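Side-chain contacts in endoglucanase (Fervidobacterium pennivorans DSM 9078, PDB 6KDD), which probably hydrolyses beta-glucosidic linkages, as a TIM-barrel member of glycoside hydrolase family 5: residues P72-D77 / L119-R124; W233-I238 / R280-E285; F47-K52 / W293-G298. All blocks are in the same frame, centred on the assembly; numbering follows the deposited sequence.

Contact 1 of 3, residues P72-D77 / L119-R124; sequences PPYDID and LVEIWR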
loop_
_atom_site.group_PDB
_atom_site.type_symbol
_atom_site.label_atom_id
_atom_site.label_comp_id
_atom_site.label_asym_id
_atom_site.label_seq_id
_atom_site.Cartn_x
_atom_site.Cartn_y
_atom_site.Cartn_z
ATOM N N PRO A 72 -23.817 13.287 7.566
ATOM C CA PRO A 72 -23.322 12.377 8.602
ATOM C C PRO A 72 -24.389 11.291 8.772
ATOM O O PRO A 72 -25.556 11.533 8.438
ATOM C CB PRO A 72 -23.079 13.272 9.826
ATOM C CG PRO A 72 -23.005 14.680 9.256
ATOM C CD PRO A 72 -23.889 14.685 8.023
ATOM N N PRO A 73 -24.034 10.055 9.222
ATOM C CA PRO A 73 -22.656 9.702 9.572
ATOM C C PRO A 73 -21.902 9.095 8.380
ATOM O O PRO A 73 -21.016 8.259 8.576
ATOM C CB PRO A 73 -22.857 8.695 10.721
ATOM C CG PRO A 73 -24.196 8.029 10.406
ATOM C CD PRO A 73 -24.961 8.945 9.472
ATOM N N TYR A 74 -22.308 9.512 7.165
ATOM C CA TYR A 74 -21.610 9.280 5.911
ATOM C C TYR A 74 -21.619 7.792 5.562
ATOM O O TYR A 74 -20.549 7.181 5.404
ATOM C CB TYR A 74 -20.186 9.832 5.999
ATOM C CG TYR A 74 -20.093 11.209 6.611
ATOM C CD1 TYR A 74 -20.536 12.330 5.920
ATOM C CD2 TYR A 74 -19.555 11.381 7.882
ATOM C CE1 TYR A 74 -20.440 13.596 6.480
ATOM C CE2 TYR A 74 -19.456 12.641 8.448
ATOM C CZ TYR A 74 -19.900 13.748 7.746
ATOM O OH TYR A 74 -19.784 14.982 8.324
ATOM N N ASP A 75 -22.836 7.247 5.408
ATOM C CA ASP A 75 -23.035 5.814 5.245
ATOM C C ASP A 75 -22.362 5.390 3.951
ATOM O O ASP A 75 -22.596 5.997 2.912
ATOM C CB ASP A 75 -24.513 5.420 5.182
ATOM C CG ASP A 75 -25.246 5.524 6.511
ATOM O OD1 ASP A 75 -24.588 5.534 7.598
ATOM O OD2 ASP A 75 -26.468 5.581 6.454
ATOM N N ILE A 76 -21.504 4.371 4.042
ATOM C CA ILE A 76 -20.966 3.764 2.838
ATOM C C ILE A 76 -22.134 3.076 2.171
ATOM O O ILE A 76 -22.913 2.382 2.844
ATOM C CB ILE A 76 -19.844 2.750 3.174
ATOM C CG1 ILE A 76 -18.637 3.459 3.781
ATOM C CG2 ILE A 76 -19.463 1.917 1.947
ATOM C CD1 ILE A 76 -17.768 2.571 4.637
ATOM N N ASP A 77 -22.206 3.227 0.855
ATOM C CA ASP A 77 -23.197 2.545 0.053
ATOM C C ASP A 77 -23.112 1.032 0.295
ATOM O O ASP A 77 -22.027 0.460 0.269
ATOM C CB ASP A 77 -22.973 2.967 -1.386
ATOM C CG ASP A 77 -23.675 2.109 -2.404
ATOM O OD1 ASP A 77 -24.121 0.997 -2.051
ATOM O OD2 ASP A 77 -23.783 2.571 -3.539
ATOM N N LEU A 119 -13.167 10.588 7.371
ATOM C CA LEU A 119 -12.266 9.439 7.472
ATOM C C LEU A 119 -12.587 8.645 8.742
ATOM O O LEU A 119 -12.564 7.425 8.725
ATOM C CB LEU A 119 -10.781 9.835 7.451
ATOM C CG LEU A 119 -9.774 8.661 7.401
ATOM C CD1 LEU A 119 -9.929 7.850 6.112
ATOM C CD2 LEU A 119 -8.331 9.103 7.605
ATOM N N VAL A 120 -12.849 9.341 9.861
ATOM C CA VAL A 120 -13.106 8.667 11.121
ATOM C C VAL A 120 -14.338 7.768 10.971
ATOM O O VAL A 120 -14.300 6.614 11.400
ATOM C CB VAL A 120 -13.212 9.647 12.322
ATOM C CG1 VAL A 120 -13.866 8.971 13.531
ATOM C CG2 VAL A 120 -11.836 10.144 12.749
ATOM N N GLU A 121 -15.382 8.295 10.315
ATOM C CA GLU A 121 -16.662 7.612 10.192
ATOM C C GLU A 121 -16.598 6.485 9.164
ATOM O O GLU A 121 -17.270 5.458 9.316
ATOM C CB GLU A 121 -17.774 8.597 9.821
ATOM C CG GLU A 121 -18.228 9.463 11.004
ATOM C CD GLU A 121 -18.489 8.723 12.312
ATOM O OE1 GLU A 121 -19.214 7.699 12.296
ATOM O OE2 GLU A 121 -17.933 9.133 13.342
ATOM N N ILE A 122 -15.809 6.698 8.098
ATOM C CA ILE A 122 -15.589 5.636 7.127
ATOM C C ILE A 122 -15.022 4.445 7.867
ATOM O O ILE A 122 -15.545 3.330 7.752
ATOM C CB ILE A 122 -14.700 6.119 5.943
ATOM C CG1 ILE A 122 -15.523 7.021 5.026
ATOM C CG2 ILE A 122 -14.161 4.920 5.154
ATOM C CD1 ILE A 122 -14.724 7.791 3.952
ATOM N N TRP A 123 -13.966 4.679 8.634
ATOM C CA TRP A 123 -13.314 3.620 9.361
ATOM C C TRP A 123 -14.223 3.017 10.433
ATOM O O TRP A 123 -14.071 1.842 10.746
ATOM C CB TRP A 123 -11.943 4.050 9.875
ATOM C CG TRP A 123 -10.950 3.774 8.786
ATOM C CD1 TRP A 123 -10.256 4.662 8.003
ATOM C CD2 TRP A 123 -10.651 2.461 8.288
ATOM N NE1 TRP A 123 -9.477 3.975 7.102
ATOM C CE2 TRP A 123 -9.686 2.624 7.268
ATOM C CE3 TRP A 123 -11.055 1.168 8.667
ATOM C CZ2 TRP A 123 -9.210 1.528 6.548
ATOM C CZ3 TRP A 123 -10.532 0.084 7.999
ATOM C CH2 TRP A 123 -9.643 0.270 6.933
ATOM N N ARG A 124 -15.159 3.812 10.985
ATOM C CA ARG A 124 -16.033 3.260 12.017
ATOM C C ARG A 124 -16.858 2.145 11.371
ATOM O O ARG A 124 -16.986 1.051 11.933
ATOM C CB ARG A 124 -16.948 4.339 12.626
ATOM C CG ARG A 124 -17.902 3.802 13.698
ATOM C CD ARG A 124 -19.037 4.776 14.044
ATOM N NE ARG A 124 -18.525 6.120 14.349
ATOM C CZ ARG A 124 -17.897 6.478 15.474
ATOM N NH1 ARG A 124 -17.700 5.616 16.455
ATOM N NH2 ARG A 124 -17.460 7.717 15.630
#

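Contact 2 of 3, residues W233-I238 / R280-E285; sequences WEINQI and RKMAEE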
loop_
_atom_site.group_PDB
_atom_site.type_symbol
_atom_site.label_atom_id
_atom_site.label_comp_id
_atom_site.label_asym_id
_atom_site.label_seq_id
_atom_site.Cartn_x
_atom_site.Cartn_y
_atom_site.Cartn_z
ATOM N N TRP A 233 27.093 2.169 -6.326
ATOM C CA TRP A 233 26.681 3.376 -5.615
ATOM C C TRP A 233 25.153 3.507 -5.669
ATOM O O TRP A 233 24.562 4.120 -4.779
ATOM C CB TRP A 233 27.324 4.672 -6.176
ATOM C CG TRP A 233 26.684 5.046 -7.480
ATOM C CD1 TRP A 233 26.934 4.464 -8.689
ATOM C CD2 TRP A 233 25.638 6.002 -7.715
ATOM N NE1 TRP A 233 26.126 4.997 -9.657
ATOM C CE2 TRP A 233 25.320 5.946 -9.091
ATOM C CE3 TRP A 233 24.926 6.899 -6.911
ATOM C CZ2 TRP A 233 24.331 6.743 -9.678
ATOM C CZ3 TRP A 233 23.967 7.700 -7.496
ATOM C CH2 TRP A 233 23.672 7.622 -8.858
ATOM N N GLU A 234 24.539 3.009 -6.751
ATOM C CA GLU A 234 23.079 3.031 -6.887
ATOM C C GLU A 234 22.428 2.108 -5.856
ATOM O O GLU A 234 21.504 2.516 -5.138
ATOM C CB GLU A 234 22.662 2.518 -8.257
ATOM C CG GLU A 234 22.926 3.506 -9.367
ATOM C CD GLU A 234 22.575 2.952 -10.729
ATOM O OE1 GLU A 234 23.052 1.848 -11.070
ATOM O OE2 GLU A 234 21.809 3.607 -11.444
ATOM N N ILE A 235 22.970 0.886 -5.763
ATOM C CA ILE A 235 22.564 -0.085 -4.755
ATOM C C ILE A 235 22.816 0.511 -3.384
ATOM O O ILE A 235 21.940 0.410 -2.526
ATOM C CB ILE A 235 23.236 -1.462 -4.953
ATOM C CG1 ILE A 235 23.036 -2.031 -6.361
ATOM C CG2 ILE A 235 22.864 -2.455 -3.861
ATOM C CD1 ILE A 235 21.761 -2.774 -6.553
ATOM N N ASN A 236 23.985 1.163 -3.188
ATOM C CA ASN A 236 24.304 1.777 -1.904
ATOM C C ASN A 236 23.281 2.837 -1.494
ATOM O O ASN A 236 22.973 2.956 -0.302
ATOM C CB ASN A 236 25.740 2.320 -1.806
ATOM C CG ASN A 236 26.737 1.229 -1.467
ATOM O OD1 ASN A 236 26.431 0.336 -0.679
ATOM N ND2 ASN A 236 27.919 1.275 -2.063
ATOM N N GLN A 237 22.764 3.583 -2.472
ATOM C CA GLN A 237 21.726 4.587 -2.251
ATOM C C GLN A 237 20.479 3.949 -1.627
ATOM O O GLN A 237 19.970 4.450 -0.631
ATOM C CB GLN A 237 21.248 5.165 -3.585
ATOM C CG GLN A 237 22.287 5.983 -4.330
ATOM C CD GLN A 237 22.333 7.373 -3.752
ATOM O OE1 GLN A 237 21.385 8.146 -3.863
ATOM N NE2 GLN A 237 23.430 7.678 -3.086
ATOM N N ILE A 238 20.005 2.829 -2.210
ATOM C CA ILE A 238 18.826 2.140 -1.681
ATOM C C ILE A 238 19.099 1.723 -0.234
ATOM O O ILE A 238 18.286 1.995 0.652
ATOM C CB ILE A 238 18.385 0.956 -2.576
ATOM C CG1 ILE A 238 18.101 1.424 -4.012
ATOM C CG2 ILE A 238 17.195 0.224 -1.941
ATOM C CD1 ILE A 238 17.829 0.313 -5.000
ATOM N N ARG A 280 13.670 -5.069 -3.598
ATOM C CA ARG A 280 13.066 -6.205 -2.912
ATOM C C ARG A 280 14.079 -6.897 -1.990
ATOM O O ARG A 280 13.773 -7.191 -0.834
ATOM C CB ARG A 280 12.447 -7.163 -3.932
ATOM C CG ARG A 280 11.633 -8.280 -3.285
ATOM C CD ARG A 280 12.534 -9.475 -3.018
ATOM N NE ARG A 280 12.833 -10.016 -4.317
ATOM C CZ ARG A 280 13.778 -10.906 -4.574
ATOM N NH1 ARG A 280 14.544 -11.384 -3.607
ATOM N NH2 ARG A 280 13.946 -11.327 -5.813
ATOM N N LYS A 281 15.285 -7.176 -2.500
ATOM C CA LYS A 281 16.324 -7.779 -1.665
ATOM C C LYS A 281 16.701 -6.866 -0.502
ATOM O O LYS A 281 17.018 -7.343 0.579
ATOM C CB LYS A 281 17.587 -8.110 -2.455
ATOM C CG LYS A 281 17.418 -9.229 -3.470
ATOM C CD LYS A 281 18.636 -9.369 -4.349
ATOM C CE LYS A 281 19.261 -10.746 -4.245
ATOM N NZ LYS A 281 18.547 -11.742 -5.081
ATOM N N MET A 282 16.623 -5.548 -0.688
ATOM C CA MET A 282 16.935 -4.652 0.418
ATOM C C MET A 282 15.858 -4.727 1.493
ATOM O O MET A 282 16.163 -4.670 2.686
ATOM C CB MET A 282 17.121 -3.197 -0.023
ATOM C CG MET A 282 18.089 -2.408 0.870
ATOM S SD MET A 282 19.795 -3.063 0.722
ATOM C CE MET A 282 20.325 -2.335 -0.828
ATOM N N ALA A 283 14.588 -4.850 1.088
ATOM C CA ALA A 283 13.514 -4.967 2.072
ATOM C C ALA A 283 13.709 -6.273 2.854
ATOM O O ALA A 283 13.623 -6.290 4.079
ATOM C CB ALA A 283 12.159 -4.922 1.340
ATOM N N GLU A 284 14.069 -7.353 2.155
ATOM C CA GLU A 284 14.325 -8.639 2.798
ATOM C C GLU A 284 15.510 -8.560 3.760
ATOM O O GLU A 284 15.418 -9.045 4.891
ATOM C CB GLU A 284 14.493 -9.736 1.748
ATOM C CG GLU A 284 13.167 -10.070 1.099
ATOM C CD GLU A 284 13.088 -11.290 0.212
ATOM O OE1 GLU A 284 14.094 -11.607 -0.463
ATOM O OE2 GLU A 284 11.983 -11.900 0.183
ATOM N N GLU A 285 16.579 -7.871 3.334
ATOM C CA GLU A 285 17.776 -7.700 4.142
ATOM C C GLU A 285 17.407 -7.048 5.462
ATOM O O GLU A 285 17.904 -7.497 6.486
ATOM C CB GLU A 285 18.855 -6.913 3.396
ATOM C CG GLU A 285 20.115 -6.616 4.213
ATOM C CD GLU A 285 21.183 -5.953 3.359
ATOM O OE1 GLU A 285 21.601 -6.587 2.379
ATOM O OE2 GLU A 285 21.558 -4.789 3.635
#

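Contact 3 of 3, residues F47-K52 / W293-G298; sequences FEIIKK and WEFCAG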
loop_
_atom_site.group_PDB
_atom_site.type_symbol
_atom_site.label_atom_id
_atom_site.label_comp_id
_atom_site.label_asym_id
_atom_site.label_seq_id
_atom_site.Cartn_x
_atom_site.Cartn_y
_atom_site.Cartn_z
ATOM N N PHE A 47 -6.772 -13.999 -7.370
ATOM C CA PHE A 47 -6.233 -14.375 -6.070
ATOM C C PHE A 47 -5.603 -15.770 -6.161
ATOM O O PHE A 47 -4.564 -16.019 -5.556
ATOM C CB PHE A 47 -7.265 -14.192 -4.956
ATOM C CG PHE A 47 -7.727 -12.752 -4.829
ATOM C CD1 PHE A 47 -6.819 -11.755 -4.509
ATOM C CD2 PHE A 47 -9.044 -12.399 -5.076
ATOM C CE1 PHE A 47 -7.199 -10.414 -4.470
ATOM C CE2 PHE A 47 -9.431 -11.054 -5.047
ATOM C CZ PHE A 47 -8.513 -10.068 -4.728
ATOM N N GLU A 48 -6.209 -16.669 -6.934
ATOM C CA GLU A 48 -5.612 -18.005 -7.071
ATOM C C GLU A 48 -4.262 -17.904 -7.791
ATOM O O GLU A 48 -3.298 -18.570 -7.410
ATOM C CB GLU A 48 -6.533 -18.871 -7.938
ATOM C CG GLU A 48 -6.345 -20.346 -7.684
ATOM C CD GLU A 48 -7.089 -21.240 -8.672
ATOM O OE1 GLU A 48 -7.922 -20.714 -9.467
ATOM O OE2 GLU A 48 -6.829 -22.468 -8.650
ATOM N N ILE A 49 -4.252 -17.120 -8.880
ATOM C CA ILE A 49 -3.063 -16.849 -9.684
ATOM C C ILE A 49 -1.917 -16.321 -8.820
ATOM O O ILE A 49 -0.787 -16.782 -8.954
ATOM C CB ILE A 49 -3.426 -15.952 -10.886
ATOM C CG1 ILE A 49 -4.249 -16.730 -11.929
ATOM C CG2 ILE A 49 -2.184 -15.344 -11.506
ATOM C CD1 ILE A 49 -4.992 -15.895 -12.912
ATOM N N ILE A 50 -2.195 -15.331 -7.936
ATOM C CA ILE A 50 -1.217 -14.644 -7.107
ATOM C C ILE A 50 -0.699 -15.622 -6.047
ATOM O O ILE A 50 0.493 -15.669 -5.740
ATOM C CB ILE A 50 -1.948 -13.405 -6.489
ATOM C CG1 ILE A 50 -2.098 -12.323 -7.571
ATOM C CG2 ILE A 50 -1.301 -12.879 -5.198
ATOM C CD1 ILE A 50 -3.056 -11.163 -7.218
ATOM N N LYS A 51 -1.614 -16.412 -5.456
ATOM C CA LYS A 51 -1.167 -17.317 -4.402
ATOM C C LYS A 51 -0.267 -18.389 -5.018
ATOM O O LYS A 51 0.764 -18.718 -4.450
ATOM C CB LYS A 51 -2.371 -17.977 -3.714
ATOM C CG LYS A 51 -2.028 -18.994 -2.611
ATOM C CD LYS A 51 -1.369 -18.383 -1.377
ATOM C CE LYS A 51 -0.995 -19.486 -0.402
ATOM N NZ LYS A 51 -0.628 -18.929 0.916
ATOM N N LYS A 52 -0.659 -18.923 -6.183
ATOM C CA LYS A 52 0.092 -20.017 -6.793
ATOM C C LYS A 52 1.477 -19.521 -7.204
ATOM O O LYS A 52 2.435 -20.271 -7.139
ATOM C CB LYS A 52 -0.687 -20.578 -7.992
ATOM C CG LYS A 52 0.127 -21.497 -8.904
ATOM C CD LYS A 52 -0.673 -22.477 -9.781
ATOM C CE LYS A 52 -1.039 -23.758 -9.047
ATOM N NZ LYS A 52 0.135 -24.581 -8.636
ATOM N N TRP A 293 4.111 -2.620 -6.394
ATOM C CA TRP A 293 3.150 -1.828 -7.172
ATOM C C TRP A 293 3.429 -2.022 -8.659
ATOM O O TRP A 293 4.460 -1.544 -9.127
ATOM C CB TRP A 293 3.270 -0.322 -6.862
ATOM C CG TRP A 293 2.198 0.467 -7.567
ATOM C CD1 TRP A 293 2.280 1.110 -8.781
ATOM C CD2 TRP A 293 0.852 0.667 -7.093
ATOM N NE1 TRP A 293 1.078 1.735 -9.060
ATOM C CE2 TRP A 293 0.193 1.495 -8.040
ATOM C CE3 TRP A 293 0.157 0.272 -5.934
ATOM C CZ2 TRP A 293 -1.159 1.847 -7.903
ATOM C CZ3 TRP A 293 -1.161 0.669 -5.770
ATOM C CH2 TRP A 293 -1.820 1.414 -6.763
ATOM N N GLU A 294 2.546 -2.695 -9.420
ATOM C CA GLU A 294 1.332 -3.364 -8.945
ATOM C C GLU A 294 1.099 -4.596 -9.821
ATOM O O GLU A 294 1.961 -4.935 -10.658
ATOM C CB GLU A 294 0.125 -2.417 -8.866
ATOM C CG GLU A 294 0.108 -1.338 -9.948
ATOM C CD GLU A 294 -0.044 -1.790 -11.389
ATOM O OE1 GLU A 294 -0.545 -2.924 -11.642
ATOM O OE2 GLU A 294 0.333 -0.995 -12.270
ATOM N N PHE A 295 -0.033 -5.291 -9.610
ATOM C CA PHE A 295 -0.250 -6.621 -10.168
ATOM C C PHE A 295 -0.338 -6.627 -11.697
ATOM O O PHE A 295 0.450 -7.341 -12.330
ATOM C CB PHE A 295 -1.508 -7.242 -9.560
ATOM C CG PHE A 295 -1.976 -8.526 -10.206
ATOM C CD1 PHE A 295 -1.155 -9.659 -10.199
ATOM C CD2 PHE A 295 -3.270 -8.632 -10.722
ATOM C CE1 PHE A 295 -1.605 -10.854 -10.755
ATOM C CE2 PHE A 295 -3.706 -9.811 -11.310
ATOM C CZ PHE A 295 -2.869 -10.921 -11.333
ATOM N N CYS A 296 -1.290 -5.873 -12.301
ATOM C CA CYS A 296 -1.501 -6.039 -13.741
ATOM C C CYS A 296 -1.721 -4.770 -14.577
ATOM O O CYS A 296 -2.158 -4.895 -15.737
ATOM C CB CYS A 296 -2.690 -6.954 -14.030
ATOM S SG CYS A 296 -4.250 -6.395 -13.272
ATOM N N ALA A 297 -1.398 -3.581 -14.085
ATOM C CA ALA A 297 -1.663 -2.390 -14.907
ATOM C C ALA A 297 -0.335 -1.794 -15.421
ATOM O O ALA A 297 0.529 -2.533 -15.866
ATOM C CB ALA A 297 -2.519 -1.368 -14.153
ATOM N N GLY A 298 -0.144 -0.465 -15.340
ATOM C CA GLY A 298 1.011 0.178 -15.957
ATOM C C GLY A 298 2.371 -0.191 -15.355
ATOM O O GLY A 298 3.412 0.119 -15.950
#

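Contact 1 of 3, residues P72-D77 / L119-R124
E121, whose side chain faces P73 and Y74 from the helix, is the first residue of the segment L119-R124 to meet the loop P72-D77. Its CB stands 3.5 Å from P73 O and 3.8 Å from Y74 CD2, and CG follows closely, so the aliphatic part of the glutamate does the touching. CB reaches the tyrosine ring at its edge, near the ring plane; one face of that ring is backed by P72 CA, centred over it. With CG anti to the carbonyl carbon, the chain bends at chi2 (-47°) and brings the carboxylate back beside P73, where OE1 comes 4.1 Å from CB of the proline. The cis peptide before P73 puts a sharp turn in the loop at this point. P73 O is buried here with no hydrogen-bonding partner; its neighbours across the contact are the methylenes of E121. I122 comes next, and both its carbonyl and its side chain meet I76: CD1 of I76 lies 3.9 Å from the backbone oxygen I122 O; the apolar part, CD1 to I122 CG2 at 4.3 Å, is loose. R124 completes the segment by holding E121 side-on. Its NE gives a bond to OE1 (2.7 Å, N-H...O angle 163°), its NH2 another to the syn lone pair of OE2 (2.7 Å), and both oxygens lie in the guanidinium plane, which fixes the rotation of the carboxylate next to P73. Q125, one turn further on from E121, ties loop to helix by hydrogen bonds to I76 N and Y74 O. The contact thus seats the loop between strand 57-60 and helix 78-93 against helix 112-129, whose V120 and W123 in turn pack on V161 of helix 151-168.

Contact 2 of 3, residues W233-I238 / R280-E285
Two neighbouring helices of the outer shell of the TIM barrel, 232-252 and 269-285, meet where M282 reaches across to I235 and I238. The evidence for a contact centred on one residue is its area: M282 accounts for 74 of the 136 Å² buried between the segments. Its CG stands anti to the backbone N, and bends at chi2 (66°) and chi3 (79°) then curl the thioether so that the methyl CE ends at I235. There CE lies 3.6 Å from I235 O and 4.0 Å from I235 CG2. Closer to the backbone, I238 meets the base of the same side chain, with CG2 at 3.9 Å from M282 CB and 4.0 Å from M282 CG. Both isoleucines present the CG2 branch, so the methionine runs obliquely past two methyls one helical turn apart. On the second helix, R280 NH1 bonds to E284 OE1 (3.2 Å), but the donor approaches from well above the carboxylate plane. OE2 of that glutamate has a salt bridge to K22. A salt bridge from E285 to R239 supplies a polar link between the helices beside the apolar one. W228, in a loop, packs on I235 and I238, F242 of helix 232-252 adds to the cover of M282, and R280 and E284 both touch Y290 of strand 289-292, on the barrel side.

Contact 3 of 3, residues F47-K52 / W293-G298
I50 lays its CD1 methyl almost squarely over the ring of F295. CD1 is 3.9 Å from the ring centroid and only 13° off the normal, which meets the definition of a CH-pi contact. The approach is not confined to the methyl: I50 CG1 comes within 3.5 Å of F295 CE1, so the outer ethyl branch runs over one side of the ring before its end reaches the centre. That branch leaves with CG1 anti to the carbonyl carbon and continues extended, CD1 anti to CA. F295 answers with CG anti to its backbone N (chi1 171°), a conformation that swings the ring away from its own loop and toward the helix. I49 adds a looser touch at the ring edge, its CG2 lying 4.5 Å from F295 CZ. In fold terms, helix 45-53 is being joined to the loop that follows strand 289-292, the last strand of the barrel, and V24 of the adjoining first strand packs against both I50 and F295. The F295 ring also meets those of Y302, nearly parallel to it, and Y46. Replacing F295 with alanine would probably leave I50 CD1 without its aromatic face and open a gap between the helix and the loop, with Y302 and Y46 deprived of their partner ring. Just before F295, the W293-E294 peptide is cis. The E294 side chain folds back over its own loop: OE1 accepts the A297 N-H through its syn lone pair at 2.7 Å (angle 163°), while OE2 accepts a hydrogen bond from F299 N.

Overall arrangement
Contacts 1 and 2 lie on opposite sides of the chain's centre, 40 Å apart between centres, and both tie into the outer helical shell. Contact 3 is the most central, 14 Å from the chain's centre; its own centre is 29 Å from contact 1's and 23 Å from contact 2's. None touches another, the closest approach being about 10 Å between nearest atoms of contacts 2 and 3. The loop closed by contact 3 contains both others in sequence. In this family the active site lies at the C-terminal ends of the strands, where residues 293-298 leave the barrel. A nickel ion lies about 9 Å from the I76 side chain in contact 1.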